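Local coordinates for PKS_KS domain-containing protein (Photorhabdus luminescens subsp. laumondii, PDB 6SMO), which probably works as a beta-ketoacyl-acyl carrier protein synthase of the thiolase-like superfamily and holds a polyketone chain in its pocket, at residues 96-99 and 100-104. Sequence-based numbering, arbitrary orientation.
Sequences YLQF and ALDAA
With CG of Gln98 anti to the backbone N (chi1 -164°) and the chain extended past it, while CG of Asp102 lies anti to the carbonyl carbon (chi1 -67°), amide and carboxylate meet one helical turn apart. Gln98 NE2 donates to Asp102 OD2 over 3.2 Å, in an almost straight bond. The oxygen lies close to the plane of the amide and is approached nearly along its C-O axis, but the two flat groups are turned 67° against each other. The backbone repeats the link: Asp102 N binds Gln98 O at 3.0 Å. A second i to i+4 pair has the same kind of backbone bond, Leu101 N to Leu97 O (3.2 Å), but its side chains meet through apolar atoms, Leu97 CD1 against Leu101 CD1 at 3.5 Å, and both leucines also pack on Ser173 of helix 169-178. Ala103 N closes the next turn on Phe99 O at 3.0 Å. The side chains of Phe99 and Ala103 both touch Cys264 of strand 263-271, and Ala100 meets Ser218 of strand 212-219. Such i to i+4 pairing is characteristic of an alpha-helix, here 95-111, with one face on the N-terminal-half sheet of the layered thiolase fold.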
ATOM      1  N   TYR B  96      -8.059 -10.071  10.302  1.00 43.83           N
ATOM      2  CA  TYR B  96      -6.857  -9.715   9.499  1.00 42.31           C
ATOM      3  C   TYR B  96      -5.640 -10.490  10.019  1.00 41.80           C
ATOM      4  O   TYR B  96      -4.915 -11.087   9.199  1.00 40.76           O
ATOM      5  CB  TYR B  96      -6.604  -8.203   9.525  1.00 41.73           C
ATOM      6  CG  TYR B  96      -5.212  -7.803   9.102  1.00 40.83           C
ATOM      7  CD1 TYR B  96      -4.747  -8.079   7.826  1.00 40.28           C
ATOM      8  CD2 TYR B  96      -4.352  -7.161   9.979  1.00 40.63           C
ATOM      9  CE1 TYR B  96      -3.467  -7.726   7.431  1.00 39.93           C
ATOM     10  CE2 TYR B  96      -3.069  -6.799   9.599  1.00 40.20           C
ATOM     11  CZ  TYR B  96      -2.625  -7.082   8.319  1.00 39.84           C
ATOM     12  OH  TYR B  96      -1.363  -6.730   7.936  1.00 39.44           O
ATOM     13  N   LEU B  97      -5.430 -10.474  11.340  1.00 42.05           N
ATOM     14  CA  LEU B  97      -4.307 -11.176  12.021  1.00 42.19           C
ATOM     15  C   LEU B  97      -4.566 -12.689  12.022  1.00 42.44           C
ATOM     16  O   LEU B  97      -3.596 -13.446  11.823  1.00 43.21           O
ATOM     17  CB  LEU B  97      -4.163 -10.627  13.447  1.00 42.08           C
ATOM     18  CG  LEU B  97      -3.011 -11.195  14.278  1.00 41.97           C
ATOM     19  CD1 LEU B  97      -1.702 -11.196  13.501  1.00 41.67           C
ATOM     20  CD2 LEU B  97      -2.851 -10.413  15.573  1.00 42.32           C
ATOM     21  N   GLN B  98      -5.820 -13.109  12.225  1.00 42.52           N
ATOM     22  CA  GLN B  98      -6.223 -14.540  12.323  1.00 42.75           C
ATOM     23  C   GLN B  98      -5.950 -15.254  10.992  1.00 41.35           C
ATOM     24  O   GLN B  98      -5.294 -16.314  11.023  1.00 40.35           O
ATOM     25  CB  GLN B  98      -7.699 -14.672  12.711  1.00 44.07           C
ATOM     26  CG  GLN B  98      -8.073 -16.068  13.197  1.00 45.31           C
ATOM     27  CD  GLN B  98      -9.530 -16.393  12.971  1.00 46.16           C
ATOM     28  OE1 GLN B  98     -10.425 -15.672  13.408  1.00 46.60           O
ATOM     29  NE2 GLN B  98      -9.780 -17.497  12.287  1.00 47.15           N
ATOM     30  N   PHE B  99      -6.436 -14.699   9.875  1.00 40.40           N
ATOM     31  CA  PHE B  99      -6.336 -15.297   8.514  1.00 39.90           C
ATOM     32  C   PHE B  99      -4.865 -15.429   8.102  1.00 39.46           C
ATOM     33  O   PHE B  99      -4.529 -16.415   7.414  1.00 39.48           O
ATOM     34  CB  PHE B  99      -7.107 -14.472   7.477  1.00 39.71           C
ATOM     35  CG  PHE B  99      -8.601 -14.388   7.673  1.00 40.16           C
ATOM     36  CD1 PHE B  99      -9.297 -15.355   8.385  1.00 40.31           C
ATOM     37  CD2 PHE B  99      -9.322 -13.346   7.106  1.00 40.15           C
ATOM     38  CE1 PHE B  99     -10.671 -15.267   8.547  1.00 40.36           C
ATOM     39  CE2 PHE B  99     -10.696 -13.262   7.267  1.00 40.09           C
ATOM     40  CZ  PHE B  99     -11.369 -14.223   7.987  1.00 40.18           C
ATOM     41  N   ALA B 100      -4.023 -14.469   8.503  1.00 38.99           N
ATOM     42  CA  ALA B 100      -2.569 -14.438   8.218  1.00 38.68           C
ATOM     43  C   ALA B 100      -1.872 -15.605   8.931  1.00 38.51           C
ATOM     44  O   ALA B 100      -1.069 -16.295   8.274  1.00 38.38           O
ATOM     45  CB  ALA B 100      -1.988 -13.109   8.634  1.00 38.58           C
ATOM     46  N   LEU B 101      -2.173 -15.811  10.219  1.00 38.93           N
ATOM     47  CA  LEU B 101      -1.581 -16.887  11.064  1.00 39.47           C
ATOM     48  C   LEU B 101      -2.037 -18.265  10.564  1.00 39.50           C
ATOM     49  O   LEU B 101      -1.206 -19.194  10.577  1.00 39.42           O
ATOM     50  CB  LEU B 101      -1.974 -16.677  12.532  1.00 39.80           C
ATOM     51  CG  LEU B 101      -0.906 -16.027  13.412  1.00 40.34           C
ATOM     52  CD1 LEU B 101      -0.723 -14.561  13.056  1.00 40.64           C
ATOM     53  CD2 LEU B 101      -1.251 -16.175  14.886  1.00 40.62           C
ATOM     54  N   ASP B 102      -3.304 -18.392  10.153  1.00 40.03           N
ATOM     55  CA  ASP B 102      -3.912 -19.665   9.678  1.00 40.56           C
ATOM     56  C   ASP B 102      -3.282 -20.064   8.337  1.00 40.27           C
ATOM     57  O   ASP B 102      -2.872 -21.233   8.205  1.00 40.56           O
ATOM     58  CB  ASP B 102      -5.435 -19.549   9.557  1.00 41.26           C
ATOM     59  CG  ASP B 102      -6.154 -19.379  10.884  1.00 41.82           C
ATOM     60  OD1 ASP B 102      -5.583 -19.774  11.920  1.00 42.53           O
ATOM     61  OD2 ASP B 102      -7.285 -18.850  10.871  1.00 42.29           O
ATOM     62  N   ALA B 103      -3.215 -19.123   7.389  1.00 39.89           N
ATOM     63  CA  ALA B 103      -2.670 -19.322   6.023  1.00 39.80           C
ATOM     64  C   ALA B 103      -1.174 -19.652   6.097  1.00 39.68           C
ATOM     65  O   ALA B 103      -0.733 -20.559   5.363  1.00 39.60           O
ATOM     66  CB  ALA B 103      -2.923 -18.094   5.182  1.00 39.58           C
ATOM     67  N   ALA B 104      -0.426 -18.943   6.950  1.00 39.67           N
ATOM     68  CA  ALA B 104       1.030 -19.125   7.163  1.00 40.17           C
ATOM     69  C   ALA B 104       1.307 -20.541   7.685  1.00 41.07           C
ATOM     70  O   ALA B 104       2.266 -21.171   7.196  1.00 41.52           O
ATOM     71  CB  ALA B 104       1.553 -18.076   8.113  1.00 39.89           C
TER